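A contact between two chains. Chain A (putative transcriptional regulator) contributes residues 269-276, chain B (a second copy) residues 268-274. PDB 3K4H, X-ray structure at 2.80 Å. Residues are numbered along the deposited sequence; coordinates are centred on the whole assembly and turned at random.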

ATOM      1  N   ALA A 269      -0.444 -13.657  -7.459  1.00 70.48           N
ATOM      2  CA  ALA A 269       0.378 -12.510  -7.254  1.00 67.79           C
ATOM      3  C   ALA A 269      -0.259 -11.497  -6.347  1.00 64.64           C
ATOM      4  O   ALA A 269      -1.312 -11.006  -6.599  1.00 64.27           O
ATOM      5  CB  ALA A 269       0.676 -11.904  -8.546  1.00 68.18           C
ATOM      6  N   LYS A 270       0.444 -11.194  -5.284  1.00 62.23           N
ATOM      7  CA  LYS A 270       0.067 -10.221  -4.274  1.00 59.72           C
ATOM      8  C   LYS A 270       1.179  -9.197  -4.130  1.00 56.75           C
ATOM      9  O   LYS A 270       2.272  -9.378  -4.655  1.00 56.94           O
ATOM     10  CB  LYS A 270      -0.119 -10.924  -2.932  1.00 60.21           C
ATOM     11  CG  LYS A 270       1.053 -11.829  -2.586  1.00 57.39           C
ATOM     12  CD  LYS A 270       0.816 -12.602  -1.324  1.00 61.14           C
ATOM     13  CE  LYS A 270       1.077 -14.085  -1.564  1.00 57.95           C
ATOM     14  NZ  LYS A 270       2.132 -14.617  -0.630  1.00 62.45           N
ATOM     15  N   CYS A 271       0.891  -8.146  -3.380  1.00 53.77           N
ATOM     16  CA  CYS A 271       1.856  -7.154  -2.983  1.00 50.98           C
ATOM     17  C   CYS A 271       1.939  -7.132  -1.455  1.00 48.93           C
ATOM     18  O   CYS A 271       0.926  -7.228  -0.790  1.00 50.12           O
ATOM     19  CB  CYS A 271       1.381  -5.819  -3.536  1.00 50.93           C
ATOM     20  SG  CYS A 271       1.856  -4.373  -2.624  1.00 58.92           S
ATOM     21  N   ILE A 272       3.129  -6.999  -0.894  1.00 46.77           N
ATOM     22  CA  ILE A 272       3.306  -6.981   0.569  1.00 45.60           C
ATOM     23  C   ILE A 272       3.878  -5.646   1.029  1.00 45.04           C
ATOM     24  O   ILE A 272       4.963  -5.264   0.616  1.00 45.40           O
ATOM     25  CB  ILE A 272       4.212  -8.148   1.045  1.00 45.57           C
ATOM     26  CG1 ILE A 272       3.604  -9.473   0.562  1.00 48.06           C
ATOM     27  CG2 ILE A 272       4.350  -8.141   2.539  1.00 46.85           C
ATOM     28  CD1 ILE A 272       4.239 -10.765   1.090  1.00 47.27           C
ATOM     29  N   ILE A 273       3.154  -4.926   1.880  1.00 44.28           N
ATOM     30  CA  ILE A 273       3.593  -3.590   2.280  1.00 43.64           C
ATOM     31  C   ILE A 273       4.151  -3.597   3.698  1.00 43.82           C
ATOM     32  O   ILE A 273       3.411  -3.865   4.659  1.00 45.42           O
ATOM     33  CB  ILE A 273       2.463  -2.545   2.144  1.00 43.13           C
ATOM     34  CG1 ILE A 273       1.939  -2.485   0.709  1.00 41.85           C
ATOM     35  CG2 ILE A 273       2.932  -1.159   2.588  1.00 42.22           C
ATOM     36  CD1 ILE A 273       2.992  -2.276  -0.366  1.00 43.33           C
ATOM     37  N   ILE A 274       5.444  -3.303   3.822  1.00 42.11           N
ATOM     38  CA  ILE A 274       6.139  -3.305   5.106  1.00 41.85           C
ATOM     39  C   ILE A 274       6.068  -1.889   5.682  1.00 42.08           C
ATOM     40  O   ILE A 274       6.316  -0.916   4.967  1.00 43.20           O
ATOM     41  CB  ILE A 274       7.628  -3.764   4.908  1.00 42.42           C
ATOM     42  CG1 ILE A 274       7.803  -5.278   5.067  1.00 52.56           C
ATOM     43  CG2 ILE A 274       8.562  -3.105   5.896  1.00 52.68           C
ATOM     44  CD1 ILE A 274       7.158  -6.118   4.003  1.00 42.61           C
ATOM     45  N   PRO A 275       5.750  -1.748   6.977  1.00 41.10           N
ATOM     46  CA  PRO A 275       5.626  -0.415   7.549  1.00 40.75           C
ATOM     47  C   PRO A 275       6.922   0.365   7.576  1.00 42.10           C
ATOM     48  O   PRO A 275       8.016  -0.199   7.755  1.00 42.19           O
ATOM     49  CB  PRO A 275       5.210  -0.680   8.987  1.00 40.15           C
ATOM     50  CG  PRO A 275       4.701  -2.071   9.002  1.00 42.67           C
ATOM     51  CD  PRO A 275       5.564  -2.777   8.001  1.00 41.24           C
ATOM     52  N   HIS A 276       6.769   1.674   7.420  1.00 42.96           N
ATOM     53  CA  HIS A 276       7.844   2.633   7.564  1.00 43.59           C
ATOM     54  C   HIS A 276       7.580   3.483   8.806  1.00 44.37           C
ATOM     55  O   HIS A 276       6.484   3.458   9.338  1.00 44.26           O
ATOM     56  CB  HIS A 276       7.888   3.518   6.331  1.00 43.66           C
ATOM     57  CG  HIS A 276       6.671   4.374   6.164  1.00 44.02           C
ATOM     58  ND1 HIS A 276       5.535   3.931   5.518  1.00 43.62           N
ATOM     59  CD2 HIS A 276       6.411   5.645   6.560  1.00 43.24           C
ATOM     60  CE1 HIS A 276       4.631   4.895   5.515  1.00 43.41           C
ATOM     61  NE2 HIS A 276       5.137   5.945   6.138  1.00 44.12           N
TER
ATOM     62  N   THR B 268       5.692 -10.865  12.473  1.00 72.45           N
ATOM     63  CA  THR B 268       5.817  -9.692  11.685  1.00 70.61           C
ATOM     64  C   THR B 268       4.530  -9.240  11.159  1.00 67.92           C
ATOM     65  O   THR B 268       3.735 -10.012  10.701  1.00 68.37           O
ATOM     66  CB  THR B 268       6.521 -10.065  10.464  1.00 71.11           C
ATOM     67  OG1 THR B 268       7.394 -11.147  10.776  1.00 91.95           O
ATOM     68  CG2 THR B 268       7.285  -8.911   9.955  1.00 91.57           C
ATOM     69  N   ALA B 269       4.365  -7.939  11.168  1.00 64.58           N
ATOM     70  CA  ALA B 269       3.132  -7.353  10.816  1.00 61.33           C
ATOM     71  C   ALA B 269       3.343  -6.747   9.503  1.00 58.82           C
ATOM     72  O   ALA B 269       4.220  -5.977   9.326  1.00 58.75           O
ATOM     73  CB  ALA B 269       2.863  -6.309  11.752  1.00 60.94           C
ATOM     74  N   LYS B 270       2.503  -7.102   8.567  1.00 56.48           N
ATOM     75  CA  LYS B 270       2.597  -6.582   7.260  1.00 54.16           C
ATOM     76  C   LYS B 270       1.223  -6.382   6.797  1.00 52.79           C
ATOM     77  O   LYS B 270       0.324  -6.945   7.293  1.00 52.64           O
ATOM     78  CB  LYS B 270       3.222  -7.597   6.370  1.00 53.59           C
ATOM     79  CG  LYS B 270       3.192  -8.912   6.967  1.00 54.66           C
ATOM     80  CD  LYS B 270       3.001  -9.938   5.944  1.00 53.39           C
ATOM     81  CE  LYS B 270       3.279 -11.277   6.531  1.00 55.03           C
ATOM     82  NZ  LYS B 270       3.261 -12.358   5.529  1.00 53.77           N
ATOM     83  N   CYS B 271       1.091  -5.526   5.830  1.00 51.88           N
ATOM     84  CA  CYS B 271      -0.143  -5.307   5.123  1.00 50.18           C
ATOM     85  C   CYS B 271      -0.062  -6.037   3.791  1.00 50.54           C
ATOM     86  O   CYS B 271       0.921  -5.889   3.061  1.00 51.12           O
ATOM     87  CB  CYS B 271      -0.331  -3.830   4.876  1.00 49.15           C
ATOM     88  SG  CYS B 271      -1.695  -3.479   3.773  1.00 61.00           S
ATOM     89  N   ILE B 272      -1.081  -6.833   3.475  1.00 50.16           N
ATOM     90  CA  ILE B 272      -1.129  -7.511   2.193  1.00 50.44           C
ATOM     91  C   ILE B 272      -2.148  -6.779   1.361  1.00 50.38           C
ATOM     92  O   ILE B 272      -3.249  -6.531   1.835  1.00 50.66           O
ATOM     93  CB  ILE B 272      -1.508  -9.000   2.364  1.00 51.19           C
ATOM     94  CG1 ILE B 272      -0.689  -9.606   3.506  1.00 41.79           C
ATOM     95  CG2 ILE B 272      -1.272  -9.765   1.075  1.00 41.30           C
ATOM     96  CD1 ILE B 272      -1.320 -10.795   4.151  1.00 51.70           C
ATOM     97  N   ILE B 273      -1.785  -6.412   0.136  1.00 50.74           N
ATOM     98  CA  ILE B 273      -2.623  -5.516  -0.690  1.00 50.89           C
ATOM     99  C   ILE B 273      -3.102  -6.224  -1.950  1.00 52.11           C
ATOM    100  O   ILE B 273      -2.305  -6.717  -2.751  1.00 52.39           O
ATOM    101  CB  ILE B 273      -1.884  -4.182  -1.066  1.00 50.17           C
ATOM    102  CG1 ILE B 273      -1.683  -3.278   0.159  1.00 38.59           C
ATOM    103  CG2 ILE B 273      -2.663  -3.399  -2.100  1.00 39.03           C
ATOM    104  CD1 ILE B 273      -2.954  -2.765   0.751  1.00 49.34           C
ATOM    105  N   ILE B 274      -4.416  -6.263  -2.108  1.00 53.00           N
ATOM    106  CA  ILE B 274      -5.067  -6.962  -3.205  1.00 53.48           C
ATOM    107  C   ILE B 274      -5.310  -5.970  -4.340  1.00 53.45           C
ATOM    108  O   ILE B 274      -5.736  -4.835  -4.089  1.00 53.90           O
ATOM    109  CB  ILE B 274      -6.380  -7.663  -2.685  1.00 54.21           C
ATOM    110  CG1 ILE B 274      -6.108  -9.122  -2.340  1.00 58.44           C
ATOM    111  CG2 ILE B 274      -7.517  -7.633  -3.706  1.00 59.14           C
ATOM    112  CD1 ILE B 274      -5.052  -9.321  -1.293  1.00 54.64           C
TER

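The two copies meet through short antiparallel strands, with Ile A272 facing Ile B272 at the centre of the register, where the CA atoms of the two residues lie 4.8 Å apart. At the start of the chain B stretch, Thr B268 stays out of reach of the chain A stretch. Ala B269 is the first residue with a contact to this stretch, through its backbone: the carbonyl O of Ala B269 lies 3.7 Å from CD of Pro A275, a van der Waals approach to the proline ring. Lys B270 contributes the aliphatic root of its side chain, its CB packing 4.0 Å from CG2 of Ile A272, while its terminal amine is hydrogen-bonded elsewhere in the structure.

Cys B271 pairs with Ile A273 through two backbone hydrogen bonds. Ile A273 N donates to Cys B271 O at 2.7 Å, and Cys B271 N donates to Ile A273 O at 3.1 Å; N-H...O angles of 173° and 170° make both nearly linear. On the same face of the sheet, CB of Cys B271 and CB of Ile A273 approach to 4.1 Å.

Ile B272 occupies the non-hydrogen-bonded position opposite Ile A272, and both side chains project to the other face. There CG2 of Ile B272 comes within 4.3 Å of CD of Lys A270, so the methylene chain of the lysine borders the isoleucine.

Ile B273 returns to the face bearing the cysteines. Ile B273 N donates to Cys A271 O at 3.0 Å and 171°, and CB of Ile B273 lies 4.1 Å from SG of Cys A271. The tightest apolar side-chain contact also forms here, between CG1 of Ile B273 and CG1 of Ile A273 at 3.7 Å; both isoleucines have chi1 and chi2 in m. Ile B274 directs its CA-to-CB bond away from the chain A stretch and makes no close contact with it.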